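Local atomic coordinates of agglutinin (Narcissus pseudonarcissus, PDB entry 3DZW), a protein that binds mannose-containing glycans as a lectin of the monocot mannose-binding family, and is captured here in complex with mannobiose. Residues G13-L16 against Y21-I24; C52-S55 against N61-V64; V85-K90 against V95-A100. One frame throughout, in Å; residues are numbered along the deposited sequence.

Contact 1 of 3, residues G13-L16 against Y21-I24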
loop_
_atom_site.group_PDB
_atom_site.type_symbol
_atom_site.label_atom_id
_atom_site.label_comp_id
_atom_site.label_asym_id
_atom_site.label_seq_id
_atom_site.Cartn_x
_atom_site.Cartn_y
_atom_site.Cartn_z
ATOM N N GLY A 13 9.580 -2.212 -18.356
ATOM C CA GLY A 13 8.198 -1.887 -18.001
ATOM C C GLY A 13 7.884 -1.982 -16.502
ATOM O O GLY A 13 6.809 -1.563 -16.077
ATOM N N GLU A 14 8.819 -2.529 -15.700
ATOM C CA GLU A 14 8.603 -2.661 -14.229
ATOM C C GLU A 14 8.936 -1.340 -13.536
ATOM O O GLU A 14 9.637 -0.490 -14.108
ATOM C CB GLU A 14 9.373 -3.852 -13.654
ATOM C CG GLU A 14 8.844 -5.195 -14.212
ATOM C CD GLU A 14 9.466 -6.415 -13.564
ATOM O OE1 GLU A 14 10.525 -6.289 -12.928
ATOM O OE2 GLU A 14 8.886 -7.518 -13.713
ATOM N N PHE A 15 8.454 -1.178 -12.302
ATOM C CA PHE A 15 8.589 0.079 -11.613
ATOM C C PHE A 15 8.389 0.036 -10.135
ATOM O O PHE A 15 7.936 -0.978 -9.565
ATOM C CB PHE A 15 7.453 0.974 -12.140
ATOM C CG PHE A 15 6.050 0.362 -11.904
ATOM C CD1 PHE A 15 5.501 -0.552 -12.823
ATOM C CD2 PHE A 15 5.312 0.667 -10.746
ATOM C CE1 PHE A 15 4.242 -1.133 -12.597
ATOM C CE2 PHE A 15 4.051 0.087 -10.521
ATOM C CZ PHE A 15 3.519 -0.810 -11.452
ATOM N N LEU A 16 8.731 1.166 -9.496
ATOM C CA LEU A 16 8.487 1.388 -8.096
ATOM C C LEU A 16 7.413 2.438 -8.067
ATOM O O LEU A 16 7.339 3.275 -8.986
ATOM C CB LEU A 16 9.716 1.912 -7.356
ATOM C CG LEU A 16 10.973 1.057 -7.283
ATOM C CD1 LEU A 16 12.058 1.793 -6.458
ATOM C CD2 LEU A 16 10.678 -0.285 -6.687
ATOM N N TYR A 21 3.628 9.121 -7.330
ATOM C CA TYR A 21 4.959 9.011 -7.960
ATOM C C TYR A 21 5.244 7.609 -8.526
ATOM O O TYR A 21 4.908 6.589 -7.899
ATOM C CB TYR A 21 6.074 9.397 -6.963
ATOM C CG TYR A 21 5.790 10.655 -6.176
ATOM C CD1 TYR A 21 5.383 11.823 -6.814
ATOM C CD2 TYR A 21 5.992 10.699 -4.796
ATOM C CE1 TYR A 21 5.126 12.994 -6.093
ATOM C CE2 TYR A 21 5.748 11.873 -4.064
ATOM C CZ TYR A 21 5.316 13.013 -4.725
ATOM O OH TYR A 21 5.071 14.171 -4.026
ATOM N N VAL A 22 5.861 7.572 -9.719
ATOM C CA VAL A 22 6.232 6.326 -10.389
ATOM C C VAL A 22 7.695 6.433 -10.932
ATOM O O VAL A 22 8.039 7.399 -11.626
ATOM C CB VAL A 22 5.270 5.967 -11.532
ATOM C CG1 VAL A 22 5.751 4.714 -12.271
ATOM C CG2 VAL A 22 3.844 5.771 -10.999
ATOM N N PHE A 23 8.525 5.440 -10.583
ATOM C CA PHE A 23 9.938 5.354 -10.998
ATOM C C PHE A 23 9.982 4.110 -11.863
ATOM O O PHE A 23 9.955 2.976 -11.347
ATOM C CB PHE A 23 10.828 5.293 -9.764
ATOM C CG PHE A 23 12.316 5.379 -10.047
ATOM C CD1 PHE A 23 12.871 6.532 -10.586
ATOM C CD2 PHE A 23 13.171 4.343 -9.678
ATOM C CE1 PHE A 23 14.245 6.626 -10.817
ATOM C CE2 PHE A 23 14.556 4.440 -9.900
ATOM C CZ PHE A 23 15.082 5.576 -10.466
ATOM N N ILE A 24 10.052 4.314 -13.194
ATOM C CA ILE A 24 9.959 3.204 -14.166
ATOM C C ILE A 24 11.133 2.981 -15.163
ATOM O O ILE A 24 11.661 3.925 -15.755
ATOM C CB ILE A 24 8.611 3.375 -15.006
ATOM C CG1 ILE A 24 8.380 2.207 -15.988
ATOM C CG2 ILE A 24 8.597 4.714 -15.734
ATOM C CD1 ILE A 24 6.997 2.254 -16.677
#

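Contact 2 of 3, residues C52-S55 against N61-V64. With MAN (alpha-D-mannopyranose), chain E.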
loop_
_atom_site.group_PDB
_atom_site.type_symbol
_atom_site.label_atom_id
_atom_site.label_comp_id
_atom_site.label_asym_id
_atom_site.label_seq_id
_atom_site.Cartn_x
_atom_site.Cartn_y
_atom_site.Cartn_z
ATOM N N CYS A 52 16.045 -2.581 -21.713
ATOM C CA CYS A 52 17.131 -2.547 -20.754
ATOM C C CYS A 52 16.569 -2.927 -19.391
ATOM O O CYS A 52 15.350 -2.929 -19.213
ATOM C CB CYS A 52 17.737 -1.156 -20.679
ATOM S SG CYS A 52 18.589 -0.577 -22.192
ATOM N N HIS A 53 17.445 -3.262 -18.426
ATOM C CA HIS A 53 16.982 -3.590 -17.060
ATOM C C HIS A 53 17.798 -2.809 -16.021
ATOM O O HIS A 53 18.943 -2.428 -16.279
ATOM C CB HIS A 53 17.027 -5.110 -16.771
ATOM C CG HIS A 53 18.411 -5.671 -16.598
ATOM N ND1 HIS A 53 19.161 -6.146 -17.650
ATOM C CD2 HIS A 53 19.167 -5.855 -15.485
ATOM C CE1 HIS A 53 20.322 -6.592 -17.197
ATOM N NE2 HIS A 53 20.350 -6.423 -15.887
ATOM N N LEU A 54 17.181 -2.560 -14.858
ATOM C CA LEU A 54 17.817 -1.830 -13.754
ATOM C C LEU A 54 18.214 -2.789 -12.659
ATOM O O LEU A 54 17.415 -3.636 -12.262
ATOM C CB LEU A 54 16.853 -0.790 -13.189
ATOM C CG LEU A 54 17.335 0.051 -12.004
ATOM C CD1 LEU A 54 18.526 0.907 -12.399
ATOM C CD2 LEU A 54 16.202 0.921 -11.468
ATOM N N SER A 55 19.441 -2.650 -12.148
ATOM C CA SER A 55 19.934 -3.533 -11.088
ATOM C C SER A 55 20.532 -2.804 -9.874
ATOM O O SER A 55 21.455 -1.994 -10.015
ATOM C CB SER A 55 20.998 -4.486 -11.659
ATOM O OG SER A 55 21.517 -5.335 -10.641
ATOM N N ASN A 61 26.094 -0.229 -6.042
ATOM C CA ASN A 61 25.957 0.523 -7.267
ATOM C C ASN A 61 24.594 0.250 -7.937
ATOM O O ASN A 61 24.155 -0.903 -8.005
ATOM C CB ASN A 61 27.124 0.164 -8.215
ATOM C CG ASN A 61 27.461 1.292 -9.244
ATOM O OD1 ASN A 61 26.977 2.425 -9.148
ATOM N ND2 ASN A 61 28.341 0.971 -10.191
ATOM N N LEU A 62 23.916 1.323 -8.392
ATOM C CA LEU A 62 22.618 1.219 -9.101
ATOM C C LEU A 62 22.958 1.353 -10.561
ATOM O O LEU A 62 23.453 2.391 -10.971
ATOM C CB LEU A 62 21.654 2.307 -8.647
ATOM C CG LEU A 62 20.232 2.318 -9.246
ATOM C CD1 LEU A 62 19.471 1.050 -8.887
ATOM C CD2 LEU A 62 19.463 3.551 -8.777
ATOM N N VAL A 63 22.686 0.307 -11.369
ATOM C CA VAL A 63 23.089 0.316 -12.796
ATOM C C VAL A 63 22.020 -0.095 -13.821
ATOM O O VAL A 63 21.238 -1.017 -13.586
ATOM C CB VAL A 63 24.302 -0.652 -12.998
ATOM C CG1 VAL A 63 24.865 -0.554 -14.424
ATOM C CG2 VAL A 63 25.404 -0.380 -11.964
ATOM N N VAL A 64 22.003 0.611 -14.968
ATOM C CA VAL A 64 21.119 0.286 -16.067
ATOM C C VAL A 64 21.961 -0.498 -17.084
ATOM O O VAL A 64 22.991 0.007 -17.555
ATOM C CB VAL A 64 20.536 1.515 -16.740
ATOM C CG1 VAL A 64 19.727 1.109 -18.008
ATOM C CG2 VAL A 64 19.661 2.305 -15.763
HETATM C C1 MAN E . 31.218 -0.793 -10.944
HETATM C C2 MAN E . 30.604 -2.248 -10.693
HETATM C C3 MAN E . 30.178 -2.955 -11.964
HETATM C C4 MAN E . 29.370 -2.017 -12.860
HETATM C C5 MAN E . 30.149 -0.733 -13.203
HETATM C C6 MAN E . 29.301 0.220 -14.024
HETATM O O1 MAN E . 32.712 -0.613 -10.773
HETATM O O2 MAN E . 29.501 -2.099 -9.846
HETATM O O3 MAN E . 29.386 -4.077 -11.625
HETATM O O4 MAN E . 29.019 -2.681 -14.060
HETATM O O5 MAN E . 30.554 -0.010 -12.048
HETATM O O6 MAN E . 29.983 1.461 -14.156
#

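Contact 3 of 3, residues V85-K90 against V95-A100. With MAN (alpha-D-mannopyranose), chain C.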
loop_
_atom_site.group_PDB
_atom_site.type_symbol
_atom_site.label_atom_id
_atom_site.label_comp_id
_atom_site.label_asym_id
_atom_site.label_seq_id
_atom_site.Cartn_x
_atom_site.Cartn_y
_atom_site.Cartn_z
ATOM N N VAL A 85 19.534 -0.579 -0.157
ATOM C CA VAL A 85 18.163 -0.354 -0.627
ATOM C C VAL A 85 18.050 0.926 -1.460
ATOM O O VAL A 85 18.687 1.919 -1.152
ATOM C CB VAL A 85 17.104 -0.262 0.543
ATOM C CG1 VAL A 85 16.930 -1.615 1.240
ATOM C CG2 VAL A 85 17.462 0.851 1.547
ATOM N N CYS A 86 17.261 0.855 -2.542
ATOM C CA CYS A 86 16.954 2.011 -3.397
ATOM C C CYS A 86 15.493 2.291 -3.109
ATOM O O CYS A 86 14.631 1.464 -3.426
ATOM C CB CYS A 86 17.164 1.714 -4.854
ATOM S SG CYS A 86 16.681 3.111 -5.975
ATOM N N VAL A 87 15.207 3.454 -2.509
ATOM C CA VAL A 87 13.853 3.803 -2.092
ATOM C C VAL A 87 13.208 4.990 -2.800
ATOM O O VAL A 87 13.811 6.048 -2.897
ATOM C CB VAL A 87 13.854 4.167 -0.557
ATOM C CG1 VAL A 87 12.432 4.455 -0.051
ATOM C CG2 VAL A 87 14.512 3.065 0.278
ATOM N N LEU A 88 11.964 4.788 -3.311
ATOM C CA LEU A 88 11.156 5.865 -3.890
ATOM C C LEU A 88 10.391 6.361 -2.690
ATOM O O LEU A 88 9.425 5.730 -2.247
ATOM C CB LEU A 88 10.224 5.373 -4.995
ATOM C CG LEU A 88 9.183 6.392 -5.543
ATOM C CD1 LEU A 88 9.834 7.683 -6.022
ATOM C CD2 LEU A 88 8.335 5.765 -6.659
ATOM N N GLN A 89 10.848 7.481 -2.135
ATOM C CA GLN A 89 10.293 8.038 -0.876
ATOM C C GLN A 89 8.989 8.841 -0.984
ATOM O O GLN A 89 8.628 9.344 -2.043
ATOM C CB GLN A 89 11.380 8.913 -0.198
ATOM C CG GLN A 89 12.692 8.143 0.077
ATOM C CD GLN A 89 13.759 8.961 0.806
ATOM O OE1 GLN A 89 14.768 8.409 1.257
ATOM N NE2 GLN A 89 13.534 10.264 0.939
ATOM N N LYS A 90 8.307 8.962 0.159
ATOM C CA LYS A 90 7.055 9.712 0.250
ATOM C C LYS A 90 7.258 11.232 -0.020
ATOM O O LYS A 90 6.291 11.942 -0.335
ATOM C CB LYS A 90 6.389 9.489 1.623
ATOM C CG LYS A 90 7.207 9.994 2.830
ATOM C CD LYS A 90 6.537 9.622 4.149
ATOM C CE LYS A 90 7.358 10.097 5.339
ATOM N NZ LYS A 90 6.758 9.679 6.650
ATOM N N VAL A 95 16.389 7.613 -3.251
ATOM C CA VAL A 95 17.649 7.534 -2.505
ATOM C C VAL A 95 18.205 6.122 -2.256
ATOM O O VAL A 95 17.455 5.191 -1.979
ATOM C CB VAL A 95 17.451 8.197 -1.092
ATOM C CG1 VAL A 95 18.774 8.330 -0.349
ATOM C CG2 VAL A 95 16.788 9.553 -1.216
ATOM N N ILE A 96 19.538 5.989 -2.344
ATOM C CA ILE A 96 20.225 4.731 -2.052
ATOM C C ILE A 96 20.803 4.806 -0.636
ATOM O O ILE A 96 21.556 5.756 -0.317
ATOM C CB ILE A 96 21.379 4.449 -3.004
ATOM C CG1 ILE A 96 20.874 4.239 -4.427
ATOM C CG2 ILE A 96 22.148 3.201 -2.551
ATOM C CD1 ILE A 96 21.987 4.073 -5.445
ATOM N N TYR A 97 20.453 3.825 0.215
ATOM C CA TYR A 97 20.961 3.748 1.603
ATOM C C TYR A 97 21.696 2.438 1.839
ATOM O O TYR A 97 21.334 1.412 1.274
ATOM C CB TYR A 97 19.834 3.811 2.625
ATOM C CG TYR A 97 19.015 5.082 2.692
ATOM C CD1 TYR A 97 17.835 5.209 1.965
ATOM C CD2 TYR A 97 19.387 6.133 3.531
ATOM C CE1 TYR A 97 17.057 6.366 2.039
ATOM C CE2 TYR A 97 18.618 7.294 3.617
ATOM C CZ TYR A 97 17.453 7.405 2.870
ATOM O OH TYR A 97 16.686 8.560 2.957
ATOM N N GLY A 98 22.715 2.464 2.703
ATOM C CA GLY A 98 23.468 1.244 3.045
ATOM C C GLY A 98 24.855 1.571 3.605
ATOM O O GLY A 98 25.280 2.705 3.523
ATOM N N THR A 99 25.558 0.576 4.164
ATOM C CA THR A 99 25.068 -0.807 4.261
ATOM C C THR A 99 24.169 -0.996 5.515
ATOM O O THR A 99 23.853 -0.022 6.210
ATOM C CB THR A 99 26.239 -1.815 4.278
ATOM O OG1 THR A 99 25.733 -3.150 4.182
ATOM C CG2 THR A 99 27.073 -1.664 5.554
ATOM N N ALA A 100 23.753 -2.242 5.786
ATOM C CA ALA A 100 22.893 -2.544 6.960
ATOM C C ALA A 100 23.706 -2.380 8.255
ATOM O O ALA A 100 24.778 -2.970 8.394
ATOM C CB ALA A 100 22.317 -3.927 6.862
HETATM C C1 MAN C . 16.657 14.864 1.636
HETATM C C2 MAN C . 15.595 13.848 2.031
HETATM C C3 MAN C . 16.235 12.659 2.753
HETATM C C4 MAN C . 17.344 12.069 1.903
HETATM C C5 MAN C . 18.330 13.162 1.470
HETATM C C6 MAN C . 19.394 12.613 0.529
HETATM O O2 MAN C . 14.891 13.414 0.872
HETATM O O3 MAN C . 15.266 11.664 3.037
HETATM O O4 MAN C . 18.015 11.046 2.638
HETATM O O5 MAN C . 17.633 14.239 0.824
HETATM O O6 MAN C . 20.339 13.631 0.227
#

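Contact 1 of 3, residues G13-L16 against Y21-I24
The carbonyl oxygen L16 O is gripped from the facing strand by two groups. F23 N donates a nearly straight hydrogen bond to L16 O (2.9 Å, 175° at the hydrogen), and the V22 CA hydrogen makes a weaker CH···O contact beside it, with V22 CA 3.5 Å from L16 O. In return L16 N binds F23 O at 2.9 Å, so L16 and F23 form an antiparallel hydrogen-bonded pair. Next to them F15 and I24 form a non-hydrogen-bonded pair.

That second pair carries a compact apolar row. F15 CB rests against I24 CB at 3.9 Å and against V22 CG1 at 4.1 Å. Because F15 CG sits between its own N and carbonyl carbon (chi1 59°), the phenyl ring swings off from the opposite strand, and the oxygen of G13 lies at its edge, in its plane. R20 of a second subunit packs on F15 and V22 here. I24 takes up the other end of the row: with CG1 trans to the backbone N (chi1 -176°), its chain runs back over the first segment and sets I24 CG1 3.5 Å from E14 O. On the opposite face L16 CD1 meets F23 CD2 at 4.3 Å, approaching the ring obliquely, while F23 goes on to L31 and L33 of the next strand.

E14 turns away from the facing strand, and E14 OE1 is hydrogen-bonded to S11 N. This is a tight beta hairpin of the first two strands in a four-stranded antiparallel sheet, one of the three that build the beta-prism II fold of monocot mannose-binding lectins.

Contact 2 of 3, residues C52-S55 against N61-V64
L54 and L62 adopt almost the same torsions: each has CG trans to its backbone N (chi1 179° and -178°) and the same turn at the second torsion, which carries CD1 of each toward the other strand. The two methyls touch, L54 CD1 to L62 CD1 at 3.6 Å, as the side chains cross. The same L54 methyl also lies 3.8 Å from V64 CG2, so one branch of L54 spans two residues of the neighbouring strand. L31 of another sheet packs on both L54 and V64, and W102 of a third subunit packs on L62, so this face is buried partly within the chain and partly at a subunit interface.

The backbones run antiparallel, with S55 and V63 as the hydrogen-bonded pair. S55 N gives its hydrogen to V63 O at 2.8 Å, and V63 N answers to S55 O at 2.9 Å. These are the middle strands of a four-stranded sheet, one side of the beta-prism II. The Q-x-D-x-N-x-V-x-Y signature of monocot mannose-binding lectins runs from the turn (Q57, D59, N61) into strand 62-65 (V63, Y65).

N61 stands at the sugar end. Its ND2 makes a weak but straight bond to O2 of a mannose (3.3 Å, 168° at the hydrogen), and mannose O5 lies slightly nearer to N61 ND2, at 3.1 Å. D59, Y65 and Q57 bind the same sugar. T77 N and S75 OG both bond to N61 OD1, which fixes the rotation of the amide and leaves its NH2 end facing the mannose. At the far end of the hairpin C52 CB packs on V64 CG1 at 4.0 Å, and C52 SG forms the disulfide with C29.

Contact 3 of 3, residues V85-K90 against V95-A100
The Y97 ring has V95 CG1 over one face, 3.5 Å above its plane and displaced toward the rim, while Q89 OE1 comes in at the edge, in plane. The amide of Q89 and the ring are nearly coplanar, 15° apart, and V87 CG2 also sits near the ring plane, 4.3 Å from Y97 CD1. Q89, V95 and Y97 belong to the Q-x-D-x-N-x-V-x-Y mannose-binding signature, borne by a hairpin of the beta-prism II fold.

The side chains of Q89 and Y97 approach from opposite directions. Y97 OH donates to Q89 OE1 at 2.6 Å, in the plane of the amide carbonyl. With the chain of Q89 extended beyond CG, NE2 is carried out to the sugar, where Q89 NE2 gives a bond of 3.1 Å to mannose O3; D91 OD1 takes a second bond from NE2. The hydroxyl Y97 OH in turn accepts from mannose O4 at 2.8 Å, and a weak bond from O3 also reaches it. Y97 OH thus passes one hydrogen on to the glutamine while receiving from the sugar, which would fix the direction of the hydroxyl hydrogen, and D91 and N93 complete the hold on the mannose. V95 CG2 lies 3.4 Å from Q89 OE1, against the same end of the amide.

Along the backbone, the strands pair through V85 with Y97 and V87 with V95, each with two hydrogen bonds. V95, I96, Y97 and A100 also pair with a strand of a third subunit, extending the sheet across the interface. V85 O accepts from Y97 N at 2.9 Å, and I96 CA lies 3.3 Å from the same V85 O.

From the N terminus, contact 1 closes first, joining strand 15-18 to strand 21-25 across a short turn. Contact 2 then pairs strand 53-56 with 62-65, and contact 3 pairs 84-88 with 94-103 near the C terminus. The three follow in series, none nested in or crossing another, each in a different antiparallel sheet. Inside the prism the sheets meet: F23 of contact 1 packs on L54 of contact 2, L62 of contact 2 touches I96 and C86 of contact 3, and L88 of contact 3 lies against the backbone of L16, Y21 and F23 in contact 1. Each hairpin thus touches both of the others, closing the triangle of sheets.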